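Local structure of alpha-1,3-glucanase (Paenibacillus glycanilyticus, 6K0P) at residues G87-Y92 / F101-K106; N73-R78 / L170-V175; G521-V526 / A553-A558; G533-G538 / P561-T566; Y111-T116 / A128-Y133. The protein hydrolyses alpha-1,3-glucan, cleaving the alpha-1,3 linkages between glucose units, as a bacterial glycoside hydrolase of family 87. The protein carries 1 engineered substitution. All coordinates share one frame; numbering follows the deposited sequence.

In the fold
Going from the N terminus, the first segment met, 73-78, waits for its partner until 170-175, so contact 2 closes a long loop around most of the N-terminal beta domain. Nested inside it are contact 1, a beta hairpin, and then contact 5, a small two-stranded pairing; these two lie in series. Contact 1 packs directly on contact 2, through V89, I91 and F101 against F75 and L77, whereas contact 5 stays clear of both. Much later in the chain, contacts 3 and 4 join successive turns at the C-terminal end of the beta-helix. Their segments alternate along the sequence, so the two loops cross, and they meet around L524, F563 and V565.

Contact 1 of 5, residues G87-Y92 / F101-K106; sequences GTVSIY and FNVSSK. With GLC (alpha-D-glucopyranose), chain D.
The carbonyl oxygen of V89 takes the N-H of F101, O to N 2.8 Å, and this is the tightest polar bond between the two arms of the hairpin. The return bond from V89 N to F101 O is weak. Further on, G87 and V103 form a second hydrogen-bonded antiparallel pair, joined both ways: G87 N lies 2.9 Å from V103 O, and V103 N approaches G87 O from above its carbonyl plane. Between them T88 and N102 make a non-hydrogen-bonded pair, where T88 CA comes to 3.1 Å from F101 O in a CA-H...O contact.

The side chains divide by face. V89, F101 and V103 share the apolar one. V89 CG1 is the hub there, 4.0 Å from F101 CB and 4.0 Å from V103 CG1. I91 also reaches the F101 ring, with CB and CD1 near CE2. On the other face T88 OG1 bonds to D161, and N102 turns to sugar. Its CG stands anti to the backbone N (chi1 179°), on the sugar side, and N102 OD1 accepts a weak bond from glucose O2 at 3.1 Å. K106, fully extended, brings NZ to 3.3 Å from glucose O4 and also bonds Q248 O. S104 OG closes an ST turn onto K106 N. N102, S104 and K106 line a glycan pocket of the N-terminal domain, seen with bound sugar.

The hairpin forms one side of a four-stranded antiparallel sheet, with 86-93 next to strand 152-156 and 96-104 outermost within the chain; its apolar face packs on strands 72-80 and 137-143.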
# COMPACT_ATOMS: atom_id res chain seq x y z
N GLY A 87 14.56 -20.99 4.30
CA GLY A 87 15.99 -21.16 4.20
C GLY A 87 16.69 -19.85 4.44
O GLY A 87 16.16 -18.96 5.10
N THR A 88 17.91 -19.75 3.90
CA THR A 88 18.74 -18.58 4.11
C THR A 88 19.28 -18.04 2.79
O THR A 88 19.32 -18.73 1.76
CB THR A 88 19.93 -18.88 5.03
OG1 THR A 88 20.66 -20.02 4.53
CG2 THR A 88 19.45 -19.17 6.46
N VAL A 89 19.68 -16.78 2.83
CA VAL A 89 20.57 -16.19 1.84
C VAL A 89 21.55 -15.32 2.62
O VAL A 89 21.22 -14.82 3.70
CB VAL A 89 19.82 -15.43 0.72
CG1 VAL A 89 19.22 -14.13 1.25
CG2 VAL A 89 20.75 -15.16 -0.47
N SER A 90 22.76 -15.17 2.10
CA SER A 90 23.84 -14.58 2.88
C SER A 90 24.03 -13.10 2.60
O SER A 90 23.78 -12.61 1.50
CB SER A 90 25.14 -15.32 2.60
OG SER A 90 25.00 -16.68 2.95
N ILE A 91 24.50 -12.38 3.63
CA ILE A 91 24.80 -10.96 3.51
C ILE A 91 26.27 -10.73 3.85
O ILE A 91 26.78 -11.29 4.83
CB ILE A 91 23.87 -10.06 4.35
CG1 ILE A 91 24.20 -8.58 4.14
CG2 ILE A 91 23.92 -10.43 5.83
CD1 ILE A 91 23.15 -7.62 4.74
N TYR A 92 26.93 -9.92 3.02
CA TYR A 92 28.34 -9.57 3.16
C TYR A 92 28.47 -8.05 3.23
O TYR A 92 27.71 -7.32 2.59
CB TYR A 92 29.13 -10.02 1.93
CG TYR A 92 29.39 -11.50 1.81
CD1 TYR A 92 28.35 -12.40 1.60
CD2 TYR A 92 30.68 -12.00 1.87
CE1 TYR A 92 28.59 -13.76 1.48
CE2 TYR A 92 30.94 -13.35 1.75
CZ TYR A 92 29.90 -14.22 1.56
OH TYR A 92 30.17 -15.56 1.44
N PHE A 101 19.95 -13.93 6.07
CA PHE A 101 18.53 -13.63 6.16
C PHE A 101 17.75 -14.93 6.26
O PHE A 101 18.10 -15.93 5.61
CB PHE A 101 18.05 -12.94 4.88
CG PHE A 101 18.47 -11.51 4.75
CD1 PHE A 101 17.70 -10.48 5.28
CD2 PHE A 101 19.63 -11.19 4.06
CE1 PHE A 101 18.09 -9.15 5.13
CE2 PHE A 101 20.02 -9.86 3.90
CZ PHE A 101 19.24 -8.85 4.43
N ASN A 102 16.67 -14.91 7.03
CA ASN A 102 15.70 -16.00 7.06
C ASN A 102 14.65 -15.69 6.00
O ASN A 102 13.81 -14.81 6.19
CB ASN A 102 15.09 -16.09 8.46
CG ASN A 102 14.03 -17.19 8.60
OD1 ASN A 102 13.22 -17.41 7.70
ND2 ASN A 102 14.02 -17.85 9.74
N VAL A 103 14.72 -16.41 4.88
CA VAL A 103 13.80 -16.21 3.76
C VAL A 103 12.78 -17.32 3.76
O VAL A 103 13.06 -18.47 4.13
CB VAL A 103 14.54 -16.10 2.41
CG1 VAL A 103 15.43 -14.86 2.39
CG2 VAL A 103 15.36 -17.35 2.13
N SER A 104 11.56 -16.99 3.32
CA SER A 104 10.45 -17.93 3.43
C SER A 104 9.33 -17.53 2.50
O SER A 104 9.10 -16.34 2.26
CB SER A 104 9.90 -17.93 4.86
OG SER A 104 8.81 -18.82 4.97
N SER A 105 8.60 -18.53 2.02
CA SER A 105 7.36 -18.29 1.28
C SER A 105 6.12 -18.56 2.13
O SER A 105 5.03 -18.74 1.57
CB SER A 105 7.33 -19.11 -0.01
OG SER A 105 7.60 -20.47 0.27
N LYS A 106 6.26 -18.59 3.46
CA LYS A 106 5.10 -18.85 4.33
C LYS A 106 3.92 -17.92 4.01
O LYS A 106 2.77 -18.36 3.99
CB LYS A 106 5.52 -18.71 5.79
CG LYS A 106 4.34 -18.76 6.75
CD LYS A 106 4.78 -18.61 8.19
CE LYS A 106 3.58 -18.73 9.13
NZ LYS A 106 4.01 -18.78 10.56
C1 GLC D . 10.68 -16.19 10.81
C2 GLC D . 10.04 -16.44 9.44
C3 GLC D . 8.54 -16.19 9.44
C4 GLC D . 7.94 -17.03 10.55
C5 GLC D . 8.67 -16.77 11.86
C6 GLC D . 8.03 -17.62 12.95
O2 GLC D . 10.73 -15.70 8.45
O3 GLC D . 8.04 -16.67 8.23
O4 GLC D . 6.57 -16.74 10.77
O5 GLC D . 10.06 -17.03 11.74
O6 GLC D . 8.29 -19.00 12.72

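Contact 2 of 5, residues N73-R78 / L170-V175; sequences NAFVLR and LETENV
N73 and A74 both face E173 in a classic beta bulge, and the carbonyl oxygen of E173 accepts from the two backbone N-H groups, N73 N at 2.9 Å and A74 N at 3.0 Å. From there the antiparallel register is regular to L77 and L170. The tight part is this buried stretch. V76 and E171 run alongside one another on the same face, with V76 CG2 3.5 Å from E171 OE1, and the backbone bond from E171 N to V76 O is 2.7 Å. On the reverse face F75, L77, L170 and T172 gather, L77 CD1 meeting L170 CD1 at 3.9 Å.

The solvent side is at exposed N174, but V175 packs CG2 on A74 CB and is gripped by the N73 carboxamide: OD1 receives V175 N at 2.8 Å in a nearly straight bond (175°), and ND2 gives to V175 O at 3.0 Å, on a lone pair. An alanine at N73 would probably leave both backbone groups of V175 without these mates and the end of the segment freer to move.

E171 OE2 forms salt bridges with K326 and R350, and E173 OE1 with R324. The chemistry is therefore two-sided: one face is largely apolar, T172 turning its CG2 to F75, while the other carries buried carboxylates whose charge is probably balanced by basic groups of the beta-helix, tying the N-terminal domain to it.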
# COMPACT_ATOMS: atom_id res chain seq x y z
N ASN A 73 22.50 -0.32 9.94
CA ASN A 73 22.70 -1.54 10.71
C ASN A 73 21.58 -2.55 10.52
O ASN A 73 21.61 -3.61 11.15
CB ASN A 73 22.86 -1.24 12.22
CG ASN A 73 21.69 -0.44 12.80
OD1 ASN A 73 20.68 -0.25 12.16
ND2 ASN A 73 21.86 0.04 14.04
N ALA A 74 20.58 -2.24 9.69
CA ALA A 74 19.41 -3.10 9.58
C ALA A 74 18.93 -3.11 8.14
O ALA A 74 19.12 -2.14 7.40
CB ALA A 74 18.28 -2.61 10.49
N PHE A 75 18.31 -4.22 7.75
CA PHE A 75 18.06 -4.51 6.34
C PHE A 75 16.76 -5.26 6.18
O PHE A 75 16.43 -6.13 6.99
CB PHE A 75 19.21 -5.34 5.75
CG PHE A 75 20.55 -4.68 5.88
CD1 PHE A 75 20.97 -3.77 4.93
CD2 PHE A 75 21.34 -4.91 6.99
CE1 PHE A 75 22.18 -3.12 5.07
CE2 PHE A 75 22.54 -4.24 7.14
CZ PHE A 75 22.97 -3.36 6.17
N VAL A 76 16.03 -4.96 5.10
CA VAL A 76 14.88 -5.76 4.69
C VAL A 76 15.10 -6.17 3.24
O VAL A 76 15.29 -5.32 2.36
CB VAL A 76 13.55 -5.02 4.87
CG1 VAL A 76 12.39 -5.93 4.43
CG2 VAL A 76 13.36 -4.60 6.34
N LEU A 77 15.08 -7.48 2.99
CA LEU A 77 15.27 -8.03 1.66
C LEU A 77 13.92 -8.51 1.12
O LEU A 77 13.35 -9.48 1.63
CB LEU A 77 16.24 -9.21 1.72
CG LEU A 77 16.69 -9.74 0.36
CD1 LEU A 77 17.71 -8.78 -0.26
CD2 LEU A 77 17.27 -11.13 0.55
N ARG A 78 13.40 -7.83 0.09
CA ARG A 78 12.22 -8.32 -0.61
C ARG A 78 12.68 -9.31 -1.66
O ARG A 78 13.56 -9.00 -2.48
CB ARG A 78 11.42 -7.19 -1.27
CG ARG A 78 10.06 -7.65 -1.82
CD ARG A 78 9.23 -6.48 -2.33
NE ARG A 78 7.80 -6.78 -2.39
CZ ARG A 78 7.11 -7.01 -3.51
NH1 ARG A 78 7.72 -7.02 -4.70
NH2 ARG A 78 5.81 -7.25 -3.45
N LEU A 170 16.31 -3.96 -1.55
CA LEU A 170 16.84 -3.96 -0.20
C LEU A 170 16.46 -2.65 0.47
O LEU A 170 16.72 -1.58 -0.09
CB LEU A 170 18.37 -4.09 -0.26
CG LEU A 170 19.15 -4.20 1.05
CD1 LEU A 170 18.87 -5.56 1.68
CD2 LEU A 170 20.64 -4.00 0.79
N GLU A 171 15.84 -2.73 1.64
CA GLU A 171 15.72 -1.57 2.53
C GLU A 171 16.97 -1.54 3.39
O GLU A 171 17.43 -2.58 3.86
CB GLU A 171 14.55 -1.71 3.51
CG GLU A 171 13.18 -1.75 2.91
CD GLU A 171 12.11 -1.88 3.98
OE1 GLU A 171 12.33 -1.45 5.13
OE2 GLU A 171 11.03 -2.40 3.68
N THR A 172 17.51 -0.34 3.60
CA THR A 172 18.60 -0.15 4.55
C THR A 172 18.20 0.92 5.56
O THR A 172 17.54 1.89 5.21
CB THR A 172 19.92 0.21 3.85
OG1 THR A 172 19.90 1.57 3.41
CG2 THR A 172 20.15 -0.70 2.65
N GLU A 173 18.59 0.72 6.83
CA GLU A 173 18.17 1.64 7.88
C GLU A 173 19.23 1.66 8.97
O GLU A 173 19.83 0.63 9.29
CB GLU A 173 16.82 1.21 8.46
CG GLU A 173 16.17 2.25 9.37
CD GLU A 173 14.77 1.87 9.82
OE1 GLU A 173 14.17 0.95 9.22
OE2 GLU A 173 14.27 2.50 10.77
N ASN A 174 19.46 2.85 9.54
CA ASN A 174 20.29 3.00 10.73
C ASN A 174 19.35 3.13 11.92
O ASN A 174 18.80 4.21 12.19
CB ASN A 174 21.20 4.22 10.59
CG ASN A 174 22.16 4.35 11.75
OD1 ASN A 174 22.26 3.45 12.58
ND2 ASN A 174 22.87 5.47 11.81
N VAL A 175 19.15 2.03 12.63
CA VAL A 175 18.18 1.96 13.71
C VAL A 175 18.86 2.37 15.01
O VAL A 175 19.91 1.82 15.38
CB VAL A 175 17.60 0.55 13.82
CG1 VAL A 175 16.50 0.50 14.87
CG2 VAL A 175 17.04 0.12 12.46

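Contact 3 of 5, residues G521-V526 / A553-A558; sequences GIKLVV and AIYGEA. With SO4 (sulfate ion), chain E.
I522 and I554 sit one above the other in neighbouring turns of a parallel beta-helix, the pectate-lyase-like fold of this catalytic domain, with K523 and Y555 the next parallel pair along.

The backbone bonds alternate as parallel strands require. I522 N donates to A553 O, Y555 N returns to I522 O, and L524 N reaches Y555 O at 2.8 Å, the straightest of the three (170°). I554 CA adds a CA-H...O contact to I522 O at 3.2 Å.

Apolar contacts follow the same stacking. I522 CG2 touches I554 CD1 at 4.0 Å, the two side chains crossing obliquely. Toward the ends of the strands, V526 meets Y555 at about a right angle, CG2 to CE2 4.1 Å, and L524 CD1 lies 3.8 Å from E557 CA. A glycine is needed at G556: at its backbone angles a CB would press on the carbonyl oxygen of the residue before, and would also collide with L524 O.

K523 mixes kinds. Its aliphatic stem runs alongside the Y555 side chain, CG to CD2 4.1 Å, while NZ goes on to a salt bridge with D454. Y555 OH bonds to D453 and to Q559 NE2, and its ring stacks with Y520. On the other side of the turn E557 pairs with R567.

Where the strand ends, the chain curls around a sulfate, probably from the crystallisation liquor. G556 N holds O4 of the ion at 2.9 Å (167°), and A558 N holds O3, also at 2.9 Å (168°).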
# COMPACT_ATOMS: atom_id res chain seq x y z
N GLY A 521 -2.03 8.91 -23.67
CA GLY A 521 -1.91 9.79 -22.52
C GLY A 521 -3.22 9.90 -21.77
O GLY A 521 -3.26 9.75 -20.55
N ILE A 522 -4.31 10.15 -22.50
CA ILE A 522 -5.65 10.30 -21.93
C ILE A 522 -6.59 9.39 -22.70
O ILE A 522 -6.56 9.36 -23.93
CB ILE A 522 -6.12 11.77 -22.04
CG1 ILE A 522 -5.17 12.68 -21.25
CG2 ILE A 522 -7.58 11.91 -21.57
CD1 ILE A 522 -5.31 14.14 -21.58
N LYS A 523 -7.40 8.62 -21.98
CA LYS A 523 -8.45 7.81 -22.60
C LYS A 523 -9.80 8.25 -22.05
O LYS A 523 -10.02 8.24 -20.83
CB LYS A 523 -8.25 6.32 -22.36
CG LYS A 523 -9.39 5.49 -22.97
CD LYS A 523 -9.07 4.01 -23.00
CE LYS A 523 -10.27 3.20 -23.52
NZ LYS A 523 -9.99 1.72 -23.55
N LEU A 524 -10.70 8.64 -22.96
CA LEU A 524 -12.11 8.76 -22.65
C LEU A 524 -12.75 7.43 -23.03
O LEU A 524 -12.78 7.07 -24.21
CB LEU A 524 -12.73 9.93 -23.42
CG LEU A 524 -11.97 11.27 -23.37
CD1 LEU A 524 -12.74 12.35 -24.16
CD2 LEU A 524 -11.71 11.75 -21.94
N VAL A 525 -13.19 6.66 -22.03
CA VAL A 525 -13.70 5.32 -22.29
C VAL A 525 -15.00 5.44 -23.08
O VAL A 525 -15.95 6.10 -22.64
CB VAL A 525 -13.89 4.54 -20.99
CG1 VAL A 525 -14.44 3.13 -21.27
CG2 VAL A 525 -12.56 4.47 -20.22
N VAL A 526 -15.05 4.80 -24.24
CA VAL A 526 -16.21 4.88 -25.13
C VAL A 526 -17.19 3.74 -24.88
O VAL A 526 -18.41 3.95 -24.85
CB VAL A 526 -15.72 4.89 -26.59
CG1 VAL A 526 -16.91 4.84 -27.56
CG2 VAL A 526 -14.89 6.12 -26.85
N ALA A 553 -1.88 10.66 -28.27
CA ALA A 553 -1.96 11.40 -27.01
C ALA A 553 -3.30 11.20 -26.32
O ALA A 553 -3.35 11.02 -25.10
CB ALA A 553 -1.68 12.88 -27.24
N ILE A 554 -4.40 11.26 -27.07
CA ILE A 554 -5.74 11.13 -26.49
C ILE A 554 -6.59 10.23 -27.37
O ILE A 554 -6.59 10.35 -28.60
CB ILE A 554 -6.42 12.50 -26.24
CG1 ILE A 554 -7.83 12.31 -25.67
CG2 ILE A 554 -6.46 13.35 -27.52
CD1 ILE A 554 -8.46 13.58 -25.09
N TYR A 555 -7.32 9.32 -26.73
CA TYR A 555 -8.28 8.45 -27.38
C TYR A 555 -9.68 8.75 -26.87
O TYR A 555 -9.88 8.96 -25.66
CB TYR A 555 -7.97 6.96 -27.11
CG TYR A 555 -9.00 6.06 -27.75
CD1 TYR A 555 -8.90 5.69 -29.08
CD2 TYR A 555 -10.10 5.61 -27.02
CE1 TYR A 555 -9.85 4.88 -29.67
CE2 TYR A 555 -11.07 4.81 -27.61
CZ TYR A 555 -10.94 4.45 -28.94
OH TYR A 555 -11.89 3.66 -29.54
N GLY A 556 -10.65 8.77 -27.79
CA GLY A 556 -12.06 8.78 -27.45
C GLY A 556 -12.77 10.11 -27.61
O GLY A 556 -14.00 10.15 -27.44
N GLU A 557 -12.04 11.18 -27.93
CA GLU A 557 -12.65 12.51 -27.91
C GLU A 557 -13.77 12.64 -28.94
O GLU A 557 -14.85 13.16 -28.63
CB GLU A 557 -11.58 13.58 -28.12
CG GLU A 557 -12.14 14.99 -27.93
CD GLU A 557 -11.07 16.07 -27.94
OE1 GLU A 557 -9.91 15.78 -28.31
OE2 GLU A 557 -11.40 17.21 -27.55
N ALA A 558 -13.53 12.18 -30.17
CA ALA A 558 -14.55 12.30 -31.21
C ALA A 558 -15.74 11.39 -30.94
O ALA A 558 -16.85 11.68 -31.41
CB ALA A 558 -13.94 11.97 -32.57
S SO4 E . -11.44 9.36 -31.22
O1 SO4 E . -12.69 9.04 -30.56
O2 SO4 E . -11.57 8.99 -32.65
O3 SO4 E . -11.14 10.78 -31.12
O4 SO4 E . -10.30 8.64 -30.63

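Contact 4 of 5, residues G533-G538 / P561-T566; sequences GPAYGG and PNFTVT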
# COMPACT_ATOMS: atom_id res chain seq x y z
N GLY A 533 -21.53 2.97 -22.34
CA GLY A 533 -21.31 4.04 -23.29
C GLY A 533 -20.29 5.05 -22.82
O GLY A 533 -19.56 4.82 -21.85
N PRO A 534 -20.23 6.19 -23.48
CA PRO A 534 -19.14 7.16 -23.26
C PRO A 534 -19.42 8.09 -22.08
O PRO A 534 -20.46 8.03 -21.42
CB PRO A 534 -19.11 7.94 -24.58
CG PRO A 534 -20.53 7.86 -25.08
CD PRO A 534 -21.06 6.53 -24.65
N ALA A 535 -18.46 8.98 -21.83
CA ALA A 535 -18.46 9.78 -20.61
C ALA A 535 -19.33 11.02 -20.78
O ALA A 535 -19.50 11.55 -21.88
CB ALA A 535 -17.04 10.21 -20.26
N TYR A 536 -19.86 11.50 -19.65
CA TYR A 536 -20.78 12.63 -19.61
C TYR A 536 -20.20 13.76 -18.78
O TYR A 536 -19.76 13.54 -17.64
CB TYR A 536 -22.14 12.21 -19.03
CG TYR A 536 -23.03 11.56 -20.06
CD1 TYR A 536 -22.73 10.30 -20.58
CD2 TYR A 536 -24.17 12.21 -20.52
CE1 TYR A 536 -23.54 9.71 -21.54
CE2 TYR A 536 -24.98 11.63 -21.48
CZ TYR A 536 -24.66 10.39 -21.98
OH TYR A 536 -25.49 9.82 -22.93
N GLY A 537 -20.23 14.97 -19.33
CA GLY A 537 -19.78 16.16 -18.62
C GLY A 537 -18.56 16.75 -19.29
O GLY A 537 -18.61 17.14 -20.46
N GLY A 538 -17.45 16.82 -18.57
CA GLY A 538 -16.23 17.29 -19.19
C GLY A 538 -15.13 17.42 -18.16
O GLY A 538 -15.32 17.15 -16.97
N PRO A 561 -19.57 12.36 -27.50
CA PRO A 561 -20.29 13.61 -27.81
C PRO A 561 -20.92 14.27 -26.60
O PRO A 561 -21.38 15.42 -26.73
CB PRO A 561 -21.37 13.16 -28.80
CG PRO A 561 -21.64 11.74 -28.44
CD PRO A 561 -20.29 11.17 -28.00
N ASN A 562 -20.97 13.61 -25.44
CA ASN A 562 -21.54 14.17 -24.22
C ASN A 562 -20.47 14.69 -23.27
O ASN A 562 -20.80 15.10 -22.15
CB ASN A 562 -22.39 13.12 -23.50
CG ASN A 562 -23.23 12.29 -24.45
OD1 ASN A 562 -22.84 11.18 -24.84
ND2 ASN A 562 -24.39 12.81 -24.81
N PHE A 563 -19.20 14.68 -23.68
CA PHE A 563 -18.07 15.03 -22.83
C PHE A 563 -17.25 16.09 -23.54
O PHE A 563 -16.87 15.92 -24.70
CB PHE A 563 -17.19 13.80 -22.58
CG PHE A 563 -16.15 14.00 -21.49
CD1 PHE A 563 -16.46 13.70 -20.18
CD2 PHE A 563 -14.88 14.49 -21.78
CE1 PHE A 563 -15.52 13.87 -19.17
CE2 PHE A 563 -13.93 14.66 -20.76
CZ PHE A 563 -14.27 14.34 -19.46
N THR A 564 -16.96 17.19 -22.84
CA THR A 564 -16.18 18.29 -23.41
C THR A 564 -14.80 18.33 -22.77
O THR A 564 -14.67 18.55 -21.56
CB THR A 564 -16.90 19.63 -23.22
OG1 THR A 564 -18.13 19.61 -23.94
CG2 THR A 564 -16.02 20.76 -23.72
N VAL A 565 -13.77 18.13 -23.59
CA VAL A 565 -12.39 18.35 -23.18
C VAL A 565 -12.09 19.83 -23.38
O VAL A 565 -12.24 20.35 -24.49
CB VAL A 565 -11.43 17.50 -24.03
CG1 VAL A 565 -9.97 17.77 -23.66
CG2 VAL A 565 -11.76 16.02 -23.91
N THR A 566 -11.69 20.50 -22.31
CA THR A 566 -11.31 21.92 -22.38
C THR A 566 -9.79 22.03 -22.26
O THR A 566 -9.23 21.73 -21.20
CB THR A 566 -12.00 22.73 -21.30
OG1 THR A 566 -13.42 22.68 -21.50
CG2 THR A 566 -11.55 24.19 -21.34
O HOH W 1 -20.07 11.09 -24.60
O HOH W 2 -24.05 9.00 -25.83
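The two segments run parallel, G537 beside F563 and G538 beside T564, with G537 bonded through both its N and its O to the residues before and after F563: its N donates to N562 O at 2.9 Å and its O receives T564 N, also at 2.9 Å. Both glycines are called for by the geometry. G537 has a positive phi (115°) at which a CB would crowd the carbonyl oxygen of Y536, and a CB on G538 would strike T564 O.

Two flat groups carry the side-chain contact. N562 stacks its carboxamide on the phenol ring of Y536, the planes only 7° apart, with N562 CG 3.4 Å from Y536 CZ, so the amide extends toward the hydroxyl end. Separately, N562 CB makes a CH-pi contact, 3.5 Å above the ring plane and over its centre. The ring of F563, its CG anti to the backbone N (chi1 -169°), is covered on one face by the bare CA of G538, 3.5 Å from the centroid in a CH-pi contact. A535 CB also touches it, 3.5 Å from F563 CD1.

Water fills in the polar side. One molecule donates to A535 O and to N562 OD1 while accepting from N562 N, stitching loop to loop; a second donates to N562 OD1 at 2.7 Å and has a weak bond with Y536 OH. OD1 thus takes two waters while its amide stays flat on the tyrosine.

Aligned residues stacking from one turn to the next, here with F563 touching L524 and A539, are the signature of a parallel beta-helix.

Contact 5 of 5, residues Y111-T116 / A128-Y133; sequences YATPST and AGLTAY
Y111 and Y133 both set CG anti to their own carbonyl carbons (chi1 -66° and -60°), and from there the rings go to different parts of the partner segment. The Y111 ring reaches A132, with CE2 3.6 Å from A132 CB, while its CB touches L130 CD1. The Y133 ring presents its edge to A112: CE1 is 3.8 Å from A112 CB, and A112 O sits in the ring plane. At the far end of that ring the hydroxyl lies against the T113-P114 peptide, Y133 OH to T113 C 3.5 Å.

Strands 110-112 and 131-133 form a two-stranded antiparallel sheet, with A112 and T131 its hydrogen-bonded pair. T131 N gives to A112 O at 2.8 Å, and A112 N gives to T131 O at 3.1 Å. L130 CD2 lies 3.7 Å from T113 CG2. Beyond the strand the chain makes a type I beta turn from T113 to T116, held by T116 N to T113 O and by a 2.7 Å bond between OG1 of T113 and OG1 of T116.

An alanine at Y111 would probably open a gap beside A132 and leave E83 without its hydrogen bond to the Y111 hydroxyl.

Across the segments, then, the hydrogen bonds are the two backbone ones, and CA-H...O, methyl and ring contacts supply much of the rest; a polar tie to the beta-helix domain, P114 O to Y459 OH, lies at the turn.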
# COMPACT_ATOMS: atom_id res chain seq x y z
N TYR A 111 -3.39 -18.13 -4.79
CA TYR A 111 -3.73 -18.83 -6.02
C TYR A 111 -5.05 -18.34 -6.62
O TYR A 111 -6.00 -18.04 -5.89
CB TYR A 111 -3.76 -20.35 -5.78
CG TYR A 111 -2.38 -20.88 -5.47
CD1 TYR A 111 -1.90 -20.87 -4.17
CD2 TYR A 111 -1.54 -21.34 -6.48
CE1 TYR A 111 -0.63 -21.31 -3.87
CE2 TYR A 111 -0.26 -21.80 -6.18
CZ TYR A 111 0.18 -21.78 -4.87
OH TYR A 111 1.45 -22.22 -4.55
N ALA A 112 -5.07 -18.25 -7.94
CA ALA A 112 -6.26 -17.86 -8.70
C ALA A 112 -6.05 -18.34 -10.14
O ALA A 112 -5.18 -19.16 -10.42
CB ALA A 112 -6.49 -16.35 -8.62
N THR A 113 -6.86 -17.82 -11.05
CA THR A 113 -6.68 -18.03 -12.48
C THR A 113 -6.85 -16.69 -13.17
O THR A 113 -7.40 -15.75 -12.58
CB THR A 113 -7.71 -19.02 -13.04
OG1 THR A 113 -8.99 -18.38 -13.13
CG2 THR A 113 -7.81 -20.27 -12.17
N PRO A 114 -6.40 -16.56 -14.42
CA PRO A 114 -6.54 -15.26 -15.11
C PRO A 114 -7.97 -14.73 -15.17
O PRO A 114 -8.16 -13.51 -15.21
CB PRO A 114 -5.98 -15.55 -16.51
CG PRO A 114 -4.95 -16.60 -16.25
CD PRO A 114 -5.56 -17.49 -15.20
N SER A 115 -8.98 -15.60 -15.17
CA SER A 115 -10.36 -15.16 -15.21
C SER A 115 -11.00 -15.07 -13.83
O SER A 115 -12.19 -14.75 -13.73
CB SER A 115 -11.19 -16.07 -16.13
OG SER A 115 -11.24 -17.39 -15.63
N THR A 116 -10.25 -15.34 -12.77
CA THR A 116 -10.78 -15.25 -11.41
C THR A 116 -9.88 -14.38 -10.54
O THR A 116 -9.64 -14.69 -9.37
CB THR A 116 -10.99 -16.62 -10.78
OG1 THR A 116 -9.75 -17.34 -10.77
CG2 THR A 116 -12.05 -17.43 -11.55
N ALA A 128 -5.39 -27.80 -8.96
CA ALA A 128 -5.51 -28.06 -10.39
C ALA A 128 -5.93 -26.80 -11.13
O ALA A 128 -6.93 -26.17 -10.79
CB ALA A 128 -6.56 -29.16 -10.60
N GLY A 129 -5.13 -26.43 -12.13
CA GLY A 129 -5.42 -25.30 -12.99
C GLY A 129 -5.17 -23.94 -12.38
O GLY A 129 -5.46 -22.93 -13.04
N LEU A 130 -4.62 -23.87 -11.18
CA LEU A 130 -4.44 -22.60 -10.48
C LEU A 130 -3.04 -22.05 -10.72
O LEU A 130 -2.06 -22.80 -10.75
CB LEU A 130 -4.67 -22.77 -8.98
CG LEU A 130 -6.08 -23.19 -8.57
CD1 LEU A 130 -6.19 -23.32 -7.05
CD2 LEU A 130 -7.11 -22.19 -9.09
N THR A 131 -2.95 -20.73 -10.88
CA THR A 131 -1.70 -20.01 -11.03
C THR A 131 -1.35 -19.35 -9.69
O THR A 131 -2.24 -18.88 -8.97
CB THR A 131 -1.86 -18.93 -12.11
OG1 THR A 131 -2.12 -19.56 -13.37
CG2 THR A 131 -0.61 -18.06 -12.23
N ALA A 132 -0.06 -19.32 -9.38
CA ALA A 132 0.43 -18.63 -8.19
C ALA A 132 0.62 -17.15 -8.47
O ALA A 132 1.21 -16.77 -9.49
CB ALA A 132 1.77 -19.22 -7.75
N TYR A 133 0.14 -16.31 -7.55
CA TYR A 133 0.31 -14.87 -7.57
C TYR A 133 0.88 -14.45 -6.22
O TYR A 133 1.01 -15.27 -5.31
CB TYR A 133 -1.03 -14.16 -7.79
CG TYR A 133 -1.71 -14.53 -9.09
CD1 TYR A 133 -2.56 -15.64 -9.17
CD2 TYR A 133 -1.51 -13.78 -10.24
CE1 TYR A 133 -3.18 -15.97 -10.37
CE2 TYR A 133 -2.12 -14.11 -11.45
CZ TYR A 133 -2.95 -15.20 -11.50
OH TYR A 133 -3.56 -15.54 -12.69